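Local coordinates for putative polysaccharide biosynthesis protein with aminopeptidase-like domain (Clostridium acetobutylicum, PDB 3K9T) that binds one zinc ion per subunit and probably acts in the biosynthesis of modified polysaccharides, without expected peptidase activity despite its aminopeptidase-like region, at residues Pro368-Arg373 and Asp424-Val429. Numbering follows the deposited sequence.
Sequences PQLGKR and DALYRV
In the permutated winged helix-turn-helix region, R373 of the loop 368-373 lies against V429, the first residue to leave the helix 416-428. The two side chains cross at about a right angle, with R373 CB 3.7 Å from V429 CB. CG1 of V429, set anti to its own carbonyl carbon (chi1 -63°), lies 3.7 Å from the backbone O of R373, while R373 CD comes to 3.6 Å from V429 O. Arginine suits this place because its CB and CD pack on the valine while the extended chain from CG to NE carries the charge onward: NH1 forms a salt bridge with D64 of the second subunit, which K372 NZ also reaches. Valine, branched at CB, offers a compact apolar surface at the helix end. Beside this pair L370, poorly ordered, makes a looser, weakly defined apolar contact, its CD2 4.4 Å from CD2 of L426; the two leucines also touch helix 389-398, L370 at M392 and L426 at V395 and L396. No hydrogen bond joins the segments; side-chain carbons meet each other and the two carbonyl oxygens. The arrangement is that of a loop packed on a helix C-terminus in the permutated winged helix-turn-helix domain, here within a homotrimer.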
loop_
_atom_site.group_PDB
_atom_site.type_symbol
_atom_site.label_atom_id
_atom_site.label_comp_id
_atom_site.label_asym_id
_atom_site.label_seq_id
_atom_site.Cartn_x
_atom_site.Cartn_y
_atom_site.Cartn_z
ATOM N N PRO A 368 -21.447 -13.176 23.493
ATOM C CA PRO A 368 -22.241 -14.071 24.306
ATOM C C PRO A 368 -21.667 -14.092 25.695
ATOM O O PRO A 368 -20.487 -13.784 25.871
ATOM C CB PRO A 368 -22.037 -15.430 23.638
ATOM C CG PRO A 368 -20.787 -15.324 22.907
ATOM C CD PRO A 368 -20.636 -13.892 22.502
ATOM N N GLN A 369 -22.484 -14.442 26.676
ATOM C CA GLN A 369 -21.986 -14.563 28.035
ATOM C C GLN A 369 -21.269 -15.917 28.105
ATOM O O GLN A 369 -21.865 -16.904 28.522
ATOM C CB GLN A 369 -23.157 -14.455 29.009
ATOM C CG GLN A 369 -22.783 -14.456 30.477
ATOM C CD GLN A 369 -23.888 -13.944 31.369
ATOM O OE1 GLN A 369 -25.068 -13.938 30.995
ATOM N NE2 GLN A 369 -23.509 -13.493 32.562
ATOM N N LEU A 370 -20.018 -15.973 27.625
ATOM C CA LEU A 370 -19.284 -17.247 27.553
ATOM C C LEU A 370 -19.311 -17.780 28.996
ATOM O O LEU A 370 -18.917 -17.078 29.922
ATOM C CB LEU A 370 -17.841 -17.104 26.958
ATOM C CG LEU A 370 -17.499 -16.901 25.444
ATOM C CD1 LEU A 370 -15.977 -16.876 25.119
ATOM C CD2 LEU A 370 -18.108 -17.954 24.561
ATOM N N GLY A 371 -19.840 -18.989 29.181
ATOM C CA GLY A 371 -20.067 -19.546 30.522
ATOM C C GLY A 371 -21.420 -20.231 30.637
ATOM O O GLY A 371 -21.610 -21.096 31.481
ATOM N N LYS A 372 -22.372 -19.814 29.805
ATOM C CA LYS A 372 -23.660 -20.502 29.663
ATOM C C LYS A 372 -23.510 -21.863 28.962
ATOM O O LYS A 372 -24.454 -22.653 28.972
ATOM C CB LYS A 372 -24.650 -19.667 28.821
ATOM C CG LYS A 372 -25.061 -18.358 29.433
ATOM C CD LYS A 372 -26.478 -17.993 29.070
ATOM C CE LYS A 372 -26.658 -17.605 27.631
ATOM N NZ LYS A 372 -28.023 -16.985 27.419
ATOM N N ARG A 373 -22.342 -22.134 28.365
ATOM C CA ARG A 373 -22.154 -23.326 27.519
ATOM C C ARG A 373 -20.901 -24.236 27.778
ATOM O O ARG A 373 -20.798 -25.294 27.162
ATOM C CB ARG A 373 -22.191 -22.858 26.047
ATOM C CG ARG A 373 -23.331 -21.854 25.745
ATOM C CD ARG A 373 -23.296 -21.244 24.348
ATOM N NE ARG A 373 -24.516 -20.488 23.981
ATOM C CZ ARG A 373 -24.755 -19.212 24.298
ATOM N NH1 ARG A 373 -23.891 -18.534 25.031
ATOM N NH2 ARG A 373 -25.880 -18.612 23.904
ATOM N N ASP A 424 -13.980 -24.328 15.928
ATOM C CA ASP A 424 -14.522 -25.652 16.253
ATOM C C ASP A 424 -15.300 -25.573 17.547
ATOM O O ASP A 424 -16.460 -25.950 17.615
ATOM C CB ASP A 424 -13.419 -26.719 16.407
ATOM C CG ASP A 424 -12.842 -27.173 15.075
ATOM O OD1 ASP A 424 -13.462 -26.864 14.049
ATOM O OD2 ASP A 424 -11.774 -27.829 15.042
ATOM N N ALA A 425 -14.638 -25.065 18.573
ATOM C CA ALA A 425 -15.210 -24.984 19.906
ATOM C C ALA A 425 -16.526 -24.180 19.915
ATOM O O ALA A 425 -17.511 -24.548 20.562
ATOM C CB ALA A 425 -14.188 -24.368 20.830
ATOM N N LEU A 426 -16.548 -23.083 19.172
ATOM C CA LEU A 426 -17.740 -22.265 19.138
ATOM C C LEU A 426 -18.863 -22.987 18.412
ATOM O O LEU A 426 -20.021 -22.858 18.806
ATOM C CB LEU A 426 -17.448 -20.924 18.497
ATOM C CG LEU A 426 -16.536 -19.978 19.272
ATOM C CD1 LEU A 426 -16.165 -18.829 18.369
ATOM C CD2 LEU A 426 -17.223 -19.488 20.550
ATOM N N TYR A 427 -18.512 -23.752 17.367
ATOM C CA TYR A 427 -19.495 -24.501 16.572
ATOM C C TYR A 427 -20.188 -25.574 17.444
ATOM O O TYR A 427 -21.391 -25.784 17.368
ATOM C CB TYR A 427 -18.827 -25.147 15.358
ATOM C CG TYR A 427 -19.810 -25.790 14.396
ATOM C CD1 TYR A 427 -20.538 -25.019 13.501
ATOM C CD2 TYR A 427 -20.014 -27.154 14.393
ATOM C CE1 TYR A 427 -21.424 -25.589 12.631
ATOM C CE2 TYR A 427 -20.913 -27.732 13.533
ATOM C CZ TYR A 427 -21.604 -26.947 12.652
ATOM O OH TYR A 427 -22.480 -27.527 11.792
ATOM N N ARG A 428 -19.394 -26.208 18.294
ATOM C CA ARG A 428 -19.858 -27.216 19.243
ATOM C C ARG A 428 -20.888 -26.691 20.189
ATOM O O ARG A 428 -21.856 -27.390 20.440
ATOM C CB ARG A 428 -18.716 -27.791 20.076
ATOM C CG ARG A 428 -18.046 -28.934 19.419
ATOM C CD ARG A 428 -16.899 -29.430 20.245
ATOM N NE ARG A 428 -15.831 -29.771 19.327
ATOM C CZ ARG A 428 -14.622 -29.223 19.308
ATOM N NH1 ARG A 428 -14.246 -28.324 20.220
ATOM N NH2 ARG A 428 -13.757 -29.624 18.385
ATOM N N VAL A 429 -20.683 -25.492 20.737
ATOM C CA VAL A 429 -21.688 -24.925 21.646
ATOM C C VAL A 429 -22.786 -24.184 20.879
ATOM O O VAL A 429 -23.572 -23.435 21.464
ATOM C CB VAL A 429 -21.059 -24.028 22.690
ATOM C CG1 VAL A 429 -20.119 -24.860 23.555
ATOM C CG2 VAL A 429 -20.360 -22.843 22.018
#